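Long-range contacts in Pgp2 (PDB 6XJ6), which is a peptidoglycan hydrolase, probably an LD-carboxypeptidase of the YkuD family, that determines helical cell shape and binds peptidoglycan through a pocket on its accessory NTF2 domain: residues Ile18-Tyr23 with Arg40-Glu45; Asn26-Leu31 with Lys154-Met159; Ile166-Asp171 with Ile238-Asn243. All coordinates share one frame; numbering follows the deposited sequence. Where two conformers were deposited one is given.

Contact 1. Residues Ile18-Tyr23 with Arg40-Glu45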
loop_
_atom_site.group_PDB
_atom_site.type_symbol
_atom_site.label_atom_id
_atom_site.label_comp_id
_atom_site.label_asym_id
_atom_site.label_seq_id
_atom_site.Cartn_x
_atom_site.Cartn_y
_atom_site.Cartn_z
ATOM N N ILE A 18 -4.384 6.799 -13.835
ATOM C CA ILE A 18 -3.557 6.123 -12.848
ATOM C C ILE A 18 -3.527 6.887 -11.525
ATOM O O ILE A 18 -2.682 6.617 -10.669
ATOM C CB ILE A 18 -2.146 5.831 -13.383
ATOM C CG1 ILE A 18 -1.494 7.070 -14.019
ATOM C CG2 ILE A 18 -2.213 4.710 -14.408
ATOM C CD1 ILE A 18 -1.219 8.230 -13.084
ATOM N N SER A 19 -4.461 7.821 -11.331
ATOM C CA SER A 19 -4.406 8.715 -10.176
ATOM C C SER A 19 -4.519 7.970 -8.849
ATOM O O SER A 19 -4.015 8.455 -7.828
ATOM C CB SER A 19 -5.502 9.778 -10.293
ATOM O OG SER A 19 -6.794 9.196 -10.271
ATOM N N LEU A 20 -5.198 6.823 -8.827
ATOM C CA LEU A 20 -5.268 5.995 -7.627
ATOM C C LEU A 20 -4.355 4.782 -7.710
ATOM O O LEU A 20 -4.480 3.862 -6.889
ATOM C CB LEU A 20 -6.705 5.559 -7.355
ATOM C CG LEU A 20 -7.693 6.703 -7.133
ATOM C CD1 LEU A 20 -9.094 6.159 -6.899
ATOM C CD2 LEU A 20 -7.260 7.606 -5.978
ATOM N N GLY A 21 -3.433 4.776 -8.660
ATOM C CA GLY A 21 -2.515 3.676 -8.874
ATOM C C GLY A 21 -2.635 3.100 -10.275
ATOM O O GLY A 21 -3.583 3.359 -11.014
ATOM N N TYR A 22 -1.637 2.288 -10.608
ATOM C CA TYR A 22 -1.549 1.571 -11.875
ATOM C C TYR A 22 -1.507 0.090 -11.522
ATOM O O TYR A 22 -0.584 -0.356 -10.831
ATOM C CB TYR A 22 -0.275 2.012 -12.595
ATOM C CG TYR A 22 -0.001 1.447 -13.973
ATOM C CD1 TYR A 22 -0.982 1.395 -14.951
ATOM C CD2 TYR A 22 1.277 1.018 -14.308
ATOM C CE1 TYR A 22 -0.702 0.900 -16.214
ATOM C CE2 TYR A 22 1.568 0.525 -15.566
ATOM C CZ TYR A 22 0.576 0.468 -16.515
ATOM O OH TYR A 22 0.868 -0.028 -17.770
ATOM N N TYR A 23 -2.517 -0.658 -11.959
ATOM C CA TYR A 23 -2.739 -2.026 -11.513
ATOM C C TYR A 23 -2.740 -2.989 -12.692
ATOM O O TYR A 23 -3.300 -2.702 -13.755
ATOM C CB TYR A 23 -4.066 -2.126 -10.750
ATOM C CG TYR A 23 -4.076 -1.200 -9.564
ATOM C CD1 TYR A 23 -3.516 -1.596 -8.364
ATOM C CD2 TYR A 23 -4.589 0.094 -9.656
ATOM C CE1 TYR A 23 -3.481 -0.755 -7.286
ATOM C CE2 TYR A 23 -4.558 0.950 -8.565
ATOM C CZ TYR A 23 -3.994 0.513 -7.384
ATOM O OH TYR A 23 -3.930 1.328 -6.271
ATOM N N ARG A 40 -15.114 6.826 -0.336
ATOM C CA ARG A 40 -15.568 6.450 -1.665
ATOM C C ARG A 40 -14.919 5.128 -2.036
ATOM O O ARG A 40 -13.815 4.821 -1.586
ATOM C CB ARG A 40 -15.199 7.523 -2.700
ATOM C CG ARG A 40 -15.997 8.806 -2.548
ATOM C CD ARG A 40 -15.391 9.991 -3.278
ATOM N NE ARG A 40 -16.316 11.119 -3.240
ATOM C CZ ARG A 40 -15.975 12.397 -3.392
ATOM N NH1 ARG A 40 -14.711 12.745 -3.600
ATOM N NH2 ARG A 40 -16.911 13.335 -3.332
ATOM N N VAL A 41 -15.624 4.326 -2.826
ATOM C CA VAL A 41 -15.054 3.120 -3.410
ATOM C C VAL A 41 -14.980 3.319 -4.912
ATOM O O VAL A 41 -15.989 3.630 -5.561
ATOM C CB VAL A 41 -15.844 1.849 -3.063
ATOM C CG1 VAL A 41 -15.116 0.633 -3.621
ATOM C CG2 VAL A 41 -16.011 1.710 -1.558
ATOM N N TYR A 42 -13.788 3.135 -5.457
ATOM C CA TYR A 42 -13.554 3.259 -6.883
ATOM C C TYR A 42 -13.141 1.914 -7.447
ATOM O O TYR A 42 -12.326 1.209 -6.854
ATOM C CB TYR A 42 -12.423 4.233 -7.160
ATOM C CG TYR A 42 -12.747 5.661 -6.837
ATOM C CD1 TYR A 42 -13.402 6.470 -7.758
ATOM C CD2 TYR A 42 -12.386 6.214 -5.617
ATOM C CE1 TYR A 42 -13.691 7.783 -7.463
ATOM C CE2 TYR A 42 -12.671 7.524 -5.319
ATOM C CZ TYR A 42 -13.322 8.305 -6.244
ATOM O OH TYR A 42 -13.609 9.619 -5.947
ATOM N N SER A 43 -13.725 1.551 -8.586
ATOM C CA SER A 43 -13.257 0.410 -9.353
ATOM C C SER A 43 -12.252 0.894 -10.389
ATOM O O SER A 43 -12.419 1.961 -10.985
ATOM C CB SER A 43 -14.426 -0.282 -10.055
ATOM O OG SER A 43 -15.061 0.592 -10.966
ATOM N N TYR A 44 -11.199 0.107 -10.585
ATOM C CA TYR A 44 -10.188 0.368 -11.598
ATOM C C TYR A 44 -10.232 -0.786 -12.579
ATOM O O TYR A 44 -10.085 -1.944 -12.176
ATOM C CB TYR A 44 -8.806 0.433 -10.947
ATOM C CG TYR A 44 -7.638 0.571 -11.905
ATOM C CD1 TYR A 44 -7.113 -0.534 -12.558
ATOM C CD2 TYR A 44 -7.038 1.805 -12.125
ATOM C CE1 TYR A 44 -6.035 -0.409 -13.418
ATOM C CE2 TYR A 44 -5.961 1.936 -12.975
ATOM C CZ TYR A 44 -5.462 0.828 -13.615
ATOM O OH TYR A 44 -4.386 0.966 -14.460
ATOM N N GLU A 45 -10.447 -0.471 -13.858
ATOM C CA GLU A 45 -10.456 -1.460 -14.934
ATOM C C GLU A 45 -9.619 -0.901 -16.079
ATOM O O GLU A 45 -10.072 -0.007 -16.795
ATOM C CB GLU A 45 -11.881 -1.746 -15.387
ATOM C CG GLU A 45 -12.774 -2.301 -14.295
ATOM C CD GLU A 45 -14.186 -2.570 -14.777
ATOM O OE1 GLU A 45 -14.433 -2.462 -16.001
ATOM O OE2 GLU A 45 -15.046 -2.889 -13.927
HETATM O O HOH W 1 -3.875 -1.099 -16.062
#
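Residues 18-23 make a type I beta turn from Ile-18 to Gly-21 and then a short extended run, which lies against strand 40-45 without pairing with it; the closest CA atoms, of Tyr-23 and Tyr-44, are 7.8 Å apart. The turn is closed by Gly-21 N bonding to Ile-18 O. Gly-21 has a positive phi of 121°, where a side chain would jam against the preceding carbonyl oxygen.

Tyr-44 makes the largest share of the contact. Its CG is anti to the backbone N (chi1 175°), and the ring reaches across to the 18-23 backbone. Tyr-23 meets it in a T-shaped (edge-to-face) stack, with ring planes at 74° and centroids 5.1 Å apart. Tyr-23 CD2 sits over the centre of the Tyr-44 ring. Tyr-23 CB adds a contact with Tyr-44 CE1 at 3.7 Å. The Tyr-44 hydroxyl reaches the edge of the Tyr-22 ring, with OH 3.5 Å from Tyr-22 CD1. A water bridges Tyr-44 OH and Tyr-23 O.

The Tyr-23 ring is fixed at its far end. Its OH donates to Leu-20 O at 2.7 Å, in the carbonyl plane, and also bonds to Ser-239 OG. Further along, Leu-20 crosses Tyr-42 at about a right angle, and its CD1 lies 3.5 Å from Tyr-42 CD2.

Tyr-22 pairs through its backbone with Ile-238 of strand 232-240. The tyrosine cluster therefore joins the mixed sheet of the YkuD catalytic domain to the edge of the antiparallel sheet of the NTF2-like domain.

Contact 2. Residues Asn26-Leu31 with Lys154-Met159; sequences NVAIVL and KKVFVM
Strands 27-31 and 156-159 run parallel as sheet neighbours; the axes of the two short segments come within 4.6 Å, with directions 25° apart. Four backbone hydrogen bonds join them: Ala-28 N to Lys-155 O, Phe-157 N to Ala-28 O, Val-30 N to Phe-157 O and Met-159 N to Val-30 O. All are nearly straight. The last is 2.8 Å long, with 178° at the hydrogen. Val-30 N instead approaches Phe-157 O from above the carbonyl plane.

Packing is tight on both faces. On one, Val-30 CG2 meets Val-156 CG1 at 3.7 Å, near Ala-28. On the other, Met-159 is extended and lies alongside Leu-31, whose CD1 is 3.7 Å from Met-159 CG. Ile-29 CG2 packs on Met-159 CB at 4.0 Å. Near the start of strand 27-31, Val-27 CG1 touches Phe-157 CE2 at 3.8 Å.

The start of the pair is looser and faces solvent. A water, rather than a direct bond, links Asn-26 O and Lys-155 N. Lys-155 bends at chi2 (68°), and its amine pairs with Glu-80. The Lys-154 amine bonds to Val-150 O at the end of helix 141-151.

Both strands are interior in the mixed sheet of the catalytic domain. Strand 38-45 flanks 27-33, and strand 77-80 flanks 156-161. Phe-157 and Met-159 also touch strand 232-240, through Asn-237 and Pro-240.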
loop_
_atom_site.group_PDB
_atom_site.type_symbol
_atom_site.label_atom_id
_atom_site.label_comp_id
_atom_site.label_asym_id
_atom_site.label_seq_id
_atom_site.Cartn_x
_atom_site.Cartn_y
_atom_site.Cartn_z
ATOM N N ASN A 26 -7.940 -5.827 -12.480
ATOM C CA ASN A 26 -9.006 -5.041 -11.872
ATOM C C ASN A 26 -8.907 -5.066 -10.355
ATOM O O ASN A 26 -8.673 -6.113 -9.748
ATOM C CB ASN A 26 -10.362 -5.613 -12.274
ATOM C CG ASN A 26 -10.669 -5.414 -13.744
ATOM O OD1 ASN A 26 -9.846 -4.900 -14.502
ATOM N ND2 ASN A 26 -11.861 -5.827 -14.154
ATOM N N VAL A 27 -9.129 -3.905 -9.745
ATOM C CA VAL A 27 -9.116 -3.751 -8.298
ATOM C C VAL A 27 -10.182 -2.734 -7.915
ATOM O O VAL A 27 -10.721 -2.011 -8.753
ATOM C CB VAL A 27 -7.735 -3.308 -7.748
ATOM C CG1 VAL A 27 -6.639 -4.275 -8.167
ATOM C CG2 VAL A 27 -7.390 -1.889 -8.193
ATOM N N ALA A 28 -10.473 -2.683 -6.626
ATOM C CA ALA A 28 -11.249 -1.604 -6.045
ATOM C C ALA A 28 -10.376 -0.882 -5.033
ATOM O O ALA A 28 -9.548 -1.501 -4.356
ATOM C CB ALA A 28 -12.504 -2.128 -5.343
ATOM N N ILE A 29 -10.566 0.429 -4.935
ATOM C CA ILE A 29 -9.839 1.256 -3.979
ATOM C C ILE A 29 -10.852 1.947 -3.078
ATOM O O ILE A 29 -11.702 2.702 -3.562
ATOM C CB ILE A 29 -8.944 2.291 -4.671
ATOM C CG1 ILE A 29 -7.962 1.610 -5.633
ATOM C CG2 ILE A 29 -8.203 3.110 -3.624
ATOM C CD1 ILE A 29 -8.386 1.694 -7.075
ATOM N N VAL A 30 -10.749 1.699 -1.774
ATOM C CA VAL A 30 -11.553 2.378 -0.764
ATOM C C VAL A 30 -10.749 3.599 -0.331
ATOM O O VAL A 30 -9.738 3.471 0.367
ATOM C CB VAL A 30 -11.821 1.452 0.430
ATOM C CG1 VAL A 30 -12.638 2.157 1.502
ATOM C CG2 VAL A 30 -12.520 0.184 -0.028
ATOM N N LEU A 31 -11.191 4.778 -0.753
ATOM C CA LEU A 31 -10.487 6.029 -0.506
ATOM C C LEU A 31 -11.226 6.790 0.585
ATOM O O LEU A 31 -12.391 7.166 0.404
ATOM C CB LEU A 31 -10.412 6.863 -1.788
ATOM C CG LEU A 31 -9.761 8.248 -1.694
ATOM C CD1 LEU A 31 -8.289 8.114 -1.324
ATOM C CD2 LEU A 31 -9.937 9.044 -2.994
ATOM N N LYS A 154 -13.665 -9.058 -4.797
ATOM C CA LYS A 154 -12.704 -8.231 -5.501
ATOM C C LYS A 154 -11.411 -8.152 -4.703
ATOM O O LYS A 154 -11.383 -8.408 -3.493
ATOM C CB LYS A 154 -13.248 -6.809 -5.700
ATOM C CG LYS A 154 -14.427 -6.741 -6.653
ATOM C CD LYS A 154 -14.882 -5.314 -6.863
ATOM C CE LYS A 154 -16.022 -5.247 -7.873
ATOM N NZ LYS A 154 -16.543 -3.862 -8.027
ATOM N N LYS A 155 -10.335 -7.805 -5.404
ATOM C CA LYS A 155 -9.106 -7.358 -4.761
ATOM C C LYS A 155 -9.303 -5.904 -4.357
ATOM O O LYS A 155 -9.485 -5.035 -5.216
ATOM C CB LYS A 155 -7.936 -7.484 -5.732
ATOM C CG LYS A 155 -6.583 -7.078 -5.158
ATOM C CD LYS A 155 -6.116 -8.039 -4.075
ATOM C CE LYS A 155 -4.663 -7.788 -3.692
ATOM N NZ LYS A 155 -4.128 -8.841 -2.779
ATOM N N VAL A 156 -9.271 -5.635 -3.051
ATOM C CA VAL A 156 -9.691 -4.354 -2.501
ATOM C C VAL A 156 -8.555 -3.745 -1.696
ATOM O O VAL A 156 -8.060 -4.353 -0.733
ATOM C CB VAL A 156 -10.959 -4.486 -1.642
ATOM C CG1 VAL A 156 -11.429 -3.121 -1.175
ATOM C CG2 VAL A 156 -12.056 -5.178 -2.447
ATOM N N PHE A 157 -8.159 -2.542 -2.080
ATOM C CA PHE A 157 -7.169 -1.766 -1.357
ATOM C C PHE A 157 -7.832 -0.643 -0.570
ATOM O O PHE A 157 -8.966 -0.232 -0.841
ATOM C CB PHE A 157 -6.138 -1.193 -2.334
ATOM C CG PHE A 157 -5.323 -2.239 -3.006
ATOM C CD1 PHE A 157 -4.447 -3.018 -2.274
ATOM C CD2 PHE A 157 -5.434 -2.468 -4.369
ATOM C CE1 PHE A 157 -3.698 -3.998 -2.883
ATOM C CE2 PHE A 157 -4.678 -3.443 -4.982
ATOM C CZ PHE A 157 -3.816 -4.214 -4.247
ATOM N N VAL A 158 -7.089 -0.144 0.415
ATOM C CA VAL A 158 -7.549 0.871 1.347
ATOM C C VAL A 158 -6.540 2.004 1.290
ATOM O O VAL A 158 -5.360 1.801 1.592
ATOM C CB VAL A 158 -7.647 0.303 2.771
ATOM C CG1 VAL A 158 -7.898 1.391 3.815
ATOM C CG2 VAL A 158 -8.730 -0.760 2.813
ATOM N N MET A 159 -6.999 3.182 0.899
ATOM C CA MET A 159 -6.154 4.355 0.761
ATOM C C MET A 159 -6.759 5.419 1.662
ATOM O O MET A 159 -7.879 5.873 1.427
ATOM C CB MET A 159 -6.129 4.796 -0.702
ATOM C CG MET A 159 -5.309 6.028 -0.970
ATOM S SD MET A 159 -5.213 6.337 -2.739
ATOM C CE MET A 159 -4.519 7.983 -2.740
HETATM O O HOH W 2 -10.744 -7.260 -8.384
#

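Contact 3. Residues Ile166-Asp171 with Ile238-Asn243; sequences IRAKKD and ISPYPN
Apolar contacts alone join residues 166-171 to residues 238-243. Pro-240 is central. Its ring lies against the backbone and methyl of Ala-168: CB is 3.8 Å from Ala-168 N, and CD is 4.0 Å from Ala-168 CB. Here the two backbones come close, with the CA atoms of Ala-168 and Pro-240 5.2 Å apart. Ile-166 spans both prolines with its two branches. Its CG2, anti to the backbone N, points to Pro-240 CB at 4.3 Å. Its CG1, anti to the carbonyl carbon (chi1 -55°), crosses obliquely to Pro-242 CB at 4.1 Å. The 210 Å² of buried surface is modest.

The site is where the chain passes from the catalytic domain into the NTF2-like domain. Residues 166-169 lead into helix 170-188, with Lys-169 at the N-cap position. Residues 238-240 belong to strand 232-240 of the antiparallel sheet that this helix accompanies.

Polar bonds act within each segment or go to other parts of the chain. Arg-167 folds back, bent at chi1 and chi2, so that NH1 donates to Ile-166 O at 2.8 Å. That oxygen lies in the guanidinium plane, while the donor stands well above the carbonyl plane. The same NH1 forms a salt bridge with Glu-161, which also accepts from Ile-166 N. Within 238-243, Asn-243 ND2 donates to Tyr-241 O at 3.2 Å, in the plane of both groups. Its OD1 takes the backbone N-H of Glu-245. Lys-169 N bonds to Tyr-250 OH.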
loop_
_atom_site.group_PDB
_atom_site.type_symbol
_atom_site.label_atom_id
_atom_site.label_comp_id
_atom_site.label_asym_id
_atom_site.label_seq_id
_atom_site.Cartn_x
_atom_site.Cartn_y
_atom_site.Cartn_z
ATOM N N ILE A 166 -4.090 13.062 -2.271
ATOM C CA ILE A 166 -2.870 12.408 -2.723
ATOM C C ILE A 166 -3.218 11.607 -3.964
ATOM O O ILE A 166 -4.067 10.711 -3.914
ATOM C CB ILE A 166 -2.279 11.510 -1.625
ATOM C CG1 ILE A 166 -2.051 12.328 -0.346
ATOM C CG2 ILE A 166 -0.990 10.858 -2.088
ATOM C CD1 ILE A 166 -1.254 13.594 -0.538
ATOM N N ARG A 167 -2.594 11.949 -5.090
ATOM C CA ARG A 167 -2.827 11.216 -6.322
ATOM C C ARG A 167 -1.508 10.879 -6.993
ATOM O O ARG A 167 -0.559 11.671 -6.973
ATOM C CB ARG A 167 -3.697 12.015 -7.281
ATOM C CG ARG A 167 -5.082 12.331 -6.734
ATOM C CD ARG A 167 -5.941 11.083 -6.542
ATOM N NE ARG A 167 -7.292 11.450 -6.123
ATOM C CZ ARG A 167 -7.674 11.621 -4.860
ATOM N NH1 ARG A 167 -6.823 11.433 -3.860
ATOM N NH2 ARG A 167 -8.925 11.974 -4.592
ATOM N N ALA A 168 -1.464 9.688 -7.580
ATOM C CA ALA A 168 -0.305 9.275 -8.350
ATOM C C ALA A 168 -0.182 10.116 -9.611
ATOM O O ALA A 168 -1.171 10.635 -10.147
ATOM C CB ALA A 168 -0.421 7.803 -8.725
ATOM N N LYS A 169 1.052 10.250 -10.086
ATOM C CA LYS A 169 1.358 10.991 -11.299
ATOM C C LYS A 169 1.998 10.046 -12.304
ATOM O O LYS A 169 2.793 9.178 -11.938
ATOM C CB LYS A 169 2.297 12.173 -11.001
ATOM C CG LYS A 169 1.764 13.134 -9.935
ATOM C CD LYS A 169 0.450 13.787 -10.356
ATOM C CE LYS A 169 -0.301 14.369 -9.167
ATOM N NZ LYS A 169 -1.657 14.848 -9.560
ATOM N N LYS A 170 1.640 10.222 -13.577
ATOM C CA LYS A 170 2.108 9.310 -14.614
ATOM C C LYS A 170 3.632 9.283 -14.686
ATOM O O LYS A 170 4.237 8.211 -14.807
ATOM C CB LYS A 170 1.490 9.715 -15.954
ATOM C CG LYS A 170 1.963 8.929 -17.152
ATOM C CD LYS A 170 1.246 9.412 -18.416
ATOM C CE LYS A 170 1.764 8.750 -19.700
ATOM N NZ LYS A 170 1.184 9.391 -20.909
ATOM N N ASP A 171 4.272 10.451 -14.591
ATOM C CA ASP A 171 5.727 10.500 -14.680
ATOM C C ASP A 171 6.374 9.760 -13.521
ATOM O O ASP A 171 7.426 9.133 -13.686
ATOM C CB ASP A 171 6.205 11.949 -14.700
ATOM C CG ASP A 171 7.710 12.061 -14.853
ATOM O OD1 ASP A 171 8.200 11.921 -15.995
ATOM O OD2 ASP A 171 8.402 12.279 -13.830
ATOM N N ILE A 238 1.215 -0.598 -8.509
ATOM C CA ILE A 238 1.891 0.566 -7.953
ATOM C C ILE A 238 0.822 1.534 -7.484
ATOM O O ILE A 238 -0.104 1.858 -8.238
ATOM C CB ILE A 238 2.844 1.207 -8.977
ATOM C CG1 ILE A 238 3.971 0.218 -9.280
ATOM C CG2 ILE A 238 3.395 2.531 -8.458
ATOM C CD1 ILE A 238 4.998 0.721 -10.247
ATOM N N SER A 239 0.939 1.975 -6.230
ATOM C CA SER A 239 -0.097 2.792 -5.634
ATOM C C SER A 239 0.482 3.991 -4.899
ATOM O O SER A 239 1.509 3.872 -4.223
ATOM C CB SER A 239 -0.874 1.949 -4.620
ATOM O OG SER A 239 -1.358 0.755 -5.210
ATOM N N PRO A 240 -0.185 5.141 -4.960
ATOM C CA PRO A 240 0.261 6.288 -4.167
ATOM C C PRO A 240 0.033 6.019 -2.688
ATOM O O PRO A 240 -0.927 5.350 -2.307
ATOM C CB PRO A 240 -0.638 7.427 -4.671
ATOM C CG PRO A 240 -1.879 6.749 -5.095
ATOM C CD PRO A 240 -1.440 5.432 -5.681
ATOM N N TYR A 241 0.934 6.550 -1.867
ATOM C CA TYR A 241 0.981 6.226 -0.441
ATOM C C TYR A 241 0.838 7.500 0.383
ATOM O O TYR A 241 1.825 8.236 0.567
ATOM C CB TYR A 241 2.285 5.501 -0.088
ATOM C CG TYR A 241 2.218 4.815 1.262
ATOM C CD1 TYR A 241 2.441 5.524 2.434
ATOM C CD2 TYR A 241 1.887 3.467 1.368
ATOM C CE1 TYR A 241 2.368 4.913 3.658
ATOM C CE2 TYR A 241 1.802 2.853 2.590
ATOM C CZ TYR A 241 2.036 3.576 3.737
ATOM O OH TYR A 241 1.961 2.985 4.981
ATOM N N PRO A 242 -0.358 7.815 0.881
ATOM C CA PRO A 242 -0.521 9.037 1.682
ATOM C C PRO A 242 0.341 8.992 2.927
ATOM O O PRO A 242 0.488 7.948 3.561
ATOM C CB PRO A 242 -2.010 9.033 2.042
ATOM C CG PRO A 242 -2.662 8.185 0.982
ATOM C CD PRO A 242 -1.649 7.132 0.658
ATOM N N ASN A 243 0.889 10.149 3.287
ATOM C CA ASN A 243 1.721 10.233 4.476
ATOM C C ASN A 243 1.704 11.664 4.995
ATOM O O ASN A 243 1.325 12.599 4.285
ATOM C CB ASN A 243 3.152 9.785 4.170
ATOM C CG ASN A 243 3.843 10.705 3.213
ATOM O OD1 ASN A 243 4.501 11.656 3.623
ATOM N ND2 ASN A 243 3.686 10.440 1.925
#

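The three contacts lie close together at the boundary between the two domains. Centres are about 7 Å apart for contacts 1 and 2, 11 Å for contacts 1 and 3, and 14 Å for contacts 2 and 3. Contacts 1 and 2 share the mixed sheet, where strands 38-45 and 27-33 are neighbours, and their segments alternate along the chain. Contact 3 follows both. It shares the antiparallel sheet with contact 1, through strands 22-23 and 232-240. Ser-19 O probably bonds to Ala-168 N, and Leu-31 CD2 packs on Arg-167 NH2. Contact 2 builds the catalytic sheet beside the boundary; contacts 1 and 3 join it to the peptidoglycan-binding NTF2-like domain.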